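Local atomic coordinates of cobalamin (Vitamin B12) biosynthesis CbiX protein (Marinobacter aquaeolei, PDB entry 3LYH), a protein that probably acts as a metal-binding lyase of the CbiX chelatase family, taking part in cobalamin (vitamin B12) biosynthesis. Residues Q4-I9 / Q64-P69; L10-S15 / I40-L45. One frame throughout, in Å; residues are numbered along the deposited sequence. Where two conformers were deposited one is given.

Strand 6-12 is shared by both contacts and is an inner strand of the parallel sheet. Contact 1 pairs its first half with strand 64-69; contact 2 pairs its end, and the turn beyond, with strand 38-42 on the other flank. Their centres lie about 15 Å apart, yet the two meet directly: L11 N sits 2.9 Å from V68 O, a probable hydrogen bond, and I9 CG2 packs 3.6 Å from A41 CB. Contact 1 is mainly buried, and on its H6/T66 face it meets the second subunit. Contact 2 gathers H13 and E44 at the C-terminal strand ends, where α/β sheets of this kind commonly place their active sites.

Contact 1 of 2, residues Q4-I9 / Q64-P69; sequences QPHQII and QFTVVP
H6 sets CG anti to its backbone N (chi1 -162°), and T66 holds OG1 anti to its carbonyl carbon (chi1 -62°), so imidazole and hydroxyl meet on one face of the sheet. H6 NE2 and T66 OG1 are only 2.5 Å apart, a very short hydrogen bond made at the ring edge. The same ring lies across the neighbouring backbone, with Q64 O 4.0 Å above the plane, over its centre. Behind this, two parallel strands run in register. Q7 makes two backbone bonds to strand 64-69: its N donates to Q64 O at 3.0 Å, and its O accepts from T66 N at 2.9 Å. I9, two residues on, repeats the pattern, N to T66 O and O from V68 N at 2.8 Å, the former bond almost straight at 173°. On the opposite face the F65 ring packs with its CD2 3.5 Å from Q7 CB and 3.7 Å from I9 CD1; back on the H6 side, I8 CD1 reaches 4.2 Å to V68 CG2. S124 of the second subunit also hydrogen-bonds T66 OG1, helix 50-59 packs on the F65 side, and strands 38-42 and 96-99 flank this central pair of the α/β fold's four-stranded parallel sheet.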
# COMPACT_ATOMS: atom_id res chain seq x y z
N GLN B 4 23.82 -13.20 6.09
CA GLN B 4 25.13 -13.27 6.80
C GLN B 4 26.13 -12.22 6.29
O GLN B 4 27.04 -12.56 5.51
CB GLN B 4 25.71 -14.69 6.70
N PRO B 5 25.92 -10.92 6.64
CA PRO B 5 24.69 -10.22 7.07
C PRO B 5 23.97 -9.67 5.84
O PRO B 5 24.62 -9.19 4.91
CB PRO B 5 25.20 -9.05 7.91
CG PRO B 5 26.51 -8.72 7.31
CD PRO B 5 27.10 -10.03 6.78
N HIS B 6 22.64 -9.75 5.85
CA HIS B 6 21.82 -9.47 4.69
C HIS B 6 20.99 -8.22 4.92
O HIS B 6 20.17 -8.14 5.87
CB HIS B 6 20.93 -10.66 4.41
CG HIS B 6 20.37 -10.67 3.04
ND1 HIS B 6 20.94 -11.40 2.01
CD2 HIS B 6 19.31 -10.02 2.50
CE1 HIS B 6 20.25 -11.20 0.91
NE2 HIS B 6 19.24 -10.39 1.18
N GLN B 7 21.22 -7.22 4.08
CA GLN B 7 20.56 -5.92 4.26
C GLN B 7 19.23 -5.97 3.58
O GLN B 7 19.16 -6.32 2.41
CB GLN B 7 21.39 -4.80 3.64
CG GLN B 7 20.74 -3.41 3.69
CD GLN B 7 20.77 -2.73 5.07
OE1 GLN B 7 19.81 -2.03 5.47
NE2 GLN B 7 21.88 -2.89 5.78
N ILE B 8 18.17 -5.59 4.29
CA ILE B 8 16.87 -5.37 3.69
C ILE B 8 16.73 -3.87 3.40
O ILE B 8 17.01 -3.03 4.25
CB ILE B 8 15.74 -5.79 4.65
CG1 ILE B 8 15.70 -7.31 4.81
CG2 ILE B 8 14.37 -5.24 4.18
CD1 ILE B 8 15.04 -8.03 3.58
N ILE B 9 16.32 -3.55 2.18
CA ILE B 9 15.96 -2.21 1.78
C ILE B 9 14.47 -2.21 1.46
O ILE B 9 14.04 -2.90 0.51
CB ILE B 9 16.76 -1.71 0.56
CG1 ILE B 9 18.24 -1.78 0.89
CG2 ILE B 9 16.40 -0.24 0.24
CD1 ILE B 9 19.20 -1.40 -0.26
N GLN B 64 25.30 -8.25 0.47
CA GLN B 64 24.10 -8.97 0.00
C GLN B 64 22.88 -8.17 0.46
O GLN B 64 22.78 -7.79 1.64
CB GLN B 64 24.01 -10.38 0.59
CG GLN B 64 25.15 -11.34 0.18
CD GLN B 64 25.04 -11.82 -1.25
OE1 GLN B 64 23.95 -11.85 -1.84
NE2 GLN B 64 26.19 -12.20 -1.83
N PHE B 65 21.99 -7.88 -0.49
CA PHE B 65 20.83 -7.04 -0.26
C PHE B 65 19.59 -7.72 -0.82
O PHE B 65 19.69 -8.48 -1.77
CB PHE B 65 20.99 -5.68 -0.98
CG PHE B 65 22.15 -4.88 -0.48
CD1 PHE B 65 23.45 -5.18 -0.91
CD2 PHE B 65 21.97 -3.77 0.33
CE1 PHE B 65 24.55 -4.43 -0.43
CE2 PHE B 65 23.03 -3.01 0.80
CZ PHE B 65 24.34 -3.33 0.40
N THR B 66 18.45 -7.40 -0.23
CA THR B 66 17.14 -7.72 -0.80
C THR B 66 16.31 -6.45 -0.72
O THR B 66 16.17 -5.88 0.35
CB THR B 66 16.44 -8.89 -0.10
OG1 THR B 66 17.26 -10.07 -0.24
CG2 THR B 66 15.03 -9.16 -0.67
N VAL B 67 15.85 -6.01 -1.88
CA VAL B 67 14.89 -4.90 -2.03
C VAL B 67 13.49 -5.43 -1.95
O VAL B 67 13.11 -6.30 -2.76
CB VAL B 67 15.12 -4.14 -3.34
CG1 VAL B 67 14.06 -3.07 -3.56
CG2 VAL B 67 16.53 -3.48 -3.35
N VAL B 68 12.75 -4.94 -0.96
CA VAL B 68 11.32 -5.28 -0.75
C VAL B 68 10.52 -4.01 -1.13
O VAL B 68 10.51 -3.02 -0.37
CB VAL B 68 11.01 -5.65 0.71
CG1 VAL B 68 9.52 -6.00 0.87
CG2 VAL B 68 11.87 -6.83 1.18
N PRO B 69 9.85 -4.04 -2.32
CA PRO B 69 9.07 -2.86 -2.71
C PRO B 69 7.86 -2.60 -1.83
O PRO B 69 7.01 -3.47 -1.67
CB PRO B 69 8.69 -3.14 -4.16
CG PRO B 69 9.60 -4.19 -4.63
CD PRO B 69 9.85 -5.03 -3.39

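Contact 2 of 2, residues L10-S15 / I40-L45; sequences LLAHGS and IAYMEL
This is the parallel strand pair of a β-α-β unit, strand 6-12, helix 18-34 and strand 38-42, with the turns that follow both strands in this CbiX-family fold. A41 N donates to L10 O at 2.8 Å, A12 N to A41 O, and M43 N to A12 O, all three nearly along the C=O axis. Beyond the strand ends the side chain of E44 makes the link. Its CG sits in the crowded position between backbone N and carbonyl carbon (chi1 67°), and a bend at chi2 swings the carboxylate back to H13 and G14. OE2 accepts twice: from H13 ND1 at 2.7 Å, met from above the carboxylate plane, and from G14 N at 3.1 Å through its anti lone pair. The bond to OE2 and the edge-to-face contact with F71 help to hold the imidazole's rotation; the carboxylate would probably raise its basicity. An alanine in place of E44 would remove both bonds and is likely to loosen the H13 ring and the turn at G14. Selenomethionine M43 runs alongside H13, its SE lying obliquely to the ring. G14 must lack a side chain: its CA lies 3.0 Å from E44 O, with which a CB would clash.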
# COMPACT_ATOMS: atom_id res chain seq x y z
N LEU B 10 13.71 -1.46 2.24
CA LEU B 10 12.27 -1.24 1.98
C LEU B 10 12.20 -0.09 1.02
O LEU B 10 12.64 1.00 1.37
CB LEU B 10 11.47 -0.95 3.23
CG LEU B 10 11.52 -2.00 4.32
CD1 LEU B 10 10.70 -1.65 5.57
CD2 LEU B 10 11.16 -3.35 3.82
N LEU B 11 11.69 -0.32 -0.19
CA LEU B 11 11.75 0.67 -1.26
C LEU B 11 10.41 1.31 -1.52
O LEU B 11 9.48 0.63 -1.90
CB LEU B 11 12.31 0.10 -2.56
CG LEU B 11 12.59 1.12 -3.68
CD1 LEU B 11 13.68 2.04 -3.26
CD2 LEU B 11 12.95 0.39 -4.99
N ALA B 12 10.37 2.65 -1.34
CA ALA B 12 9.13 3.45 -1.57
C ALA B 12 9.33 4.45 -2.74
O ALA B 12 10.46 4.78 -3.05
CB ALA B 12 8.75 4.23 -0.26
N HIS B 13 8.27 4.95 -3.38
CA HIS B 13 8.39 6.28 -4.08
C HIS B 13 8.57 7.40 -3.10
O HIS B 13 7.89 7.43 -2.07
CB HIS B 13 7.12 6.63 -4.87
CG HIS B 13 7.08 6.06 -6.24
ND1 HIS B 13 8.15 6.15 -7.11
CD2 HIS B 13 6.11 5.38 -6.90
CE1 HIS B 13 7.84 5.53 -8.24
NE2 HIS B 13 6.61 5.06 -8.13
N GLY B 14 9.41 8.38 -3.44
CA GLY B 14 9.59 9.58 -2.63
C GLY B 14 8.71 10.72 -3.12
O GLY B 14 8.00 10.60 -4.12
N SER B 15 8.80 11.83 -2.43
CA SER B 15 7.96 12.97 -2.72
C SER B 15 8.57 14.08 -1.94
O SER B 15 9.26 13.85 -0.94
CB SER B 15 6.53 12.68 -2.26
OG SER B 15 5.68 13.80 -2.54
N ILE B 40 14.69 2.00 5.14
CA ILE B 40 13.84 2.48 4.03
C ILE B 40 14.70 3.30 3.08
O ILE B 40 15.67 3.96 3.50
CB ILE B 40 12.64 3.37 4.51
CG1 ILE B 40 11.68 3.62 3.37
CG2 ILE B 40 13.12 4.70 5.20
CD1 ILE B 40 10.33 4.15 3.76
N ALA B 41 14.38 3.20 1.79
CA ALA B 41 14.99 4.04 0.77
C ALA B 41 13.89 4.45 -0.20
O ALA B 41 12.84 3.79 -0.32
CB ALA B 41 16.14 3.33 0.03
N TYR B 42 14.13 5.58 -0.86
CA TYR B 42 13.20 6.17 -1.79
C TYR B 42 13.79 6.16 -3.22
O TYR B 42 14.94 6.50 -3.43
CB TYR B 42 12.90 7.61 -1.40
CG TYR B 42 12.20 7.72 -0.06
CD1 TYR B 42 10.85 7.47 0.03
CD2 TYR B 42 12.89 8.10 1.09
CE1 TYR B 42 10.19 7.56 1.26
CE2 TYR B 42 12.24 8.21 2.33
CZ TYR B 42 10.89 7.94 2.38
OH TYR B 42 10.22 8.03 3.56
N MSE B 43 12.96 5.76 -4.16
CA MSE B 43 13.33 5.66 -5.58
C MSE B 43 13.75 7.03 -6.14
O MSE B 43 14.66 7.11 -6.95
CB MSE B 43 12.14 5.06 -6.36
CG MSE B 43 12.42 4.49 -7.77
SE MSE B 43 10.85 3.55 -8.44
CE MSE B 43 10.38 3.05 -6.71
N GLU B 44 13.09 8.10 -5.69
CA GLU B 44 13.41 9.45 -6.09
C GLU B 44 12.87 10.49 -5.15
O GLU B 44 12.08 10.17 -4.27
CB GLU B 44 12.80 9.73 -7.46
CG GLU B 44 11.27 9.77 -7.46
CD GLU B 44 10.69 8.40 -7.46
OE1 GLU B 44 10.99 7.70 -8.43
OE2 GLU B 44 9.97 8.02 -6.50
N LEU B 45 13.26 11.75 -5.38
CA LEU B 45 12.70 12.95 -4.72
C LEU B 45 12.89 13.11 -3.19
O LEU B 45 12.61 14.19 -2.64
CB LEU B 45 11.23 13.14 -5.06
CG LEU B 45 10.87 13.21 -6.54
CD1 LEU B 45 9.35 13.09 -6.71
CD2 LEU B 45 11.41 14.46 -7.19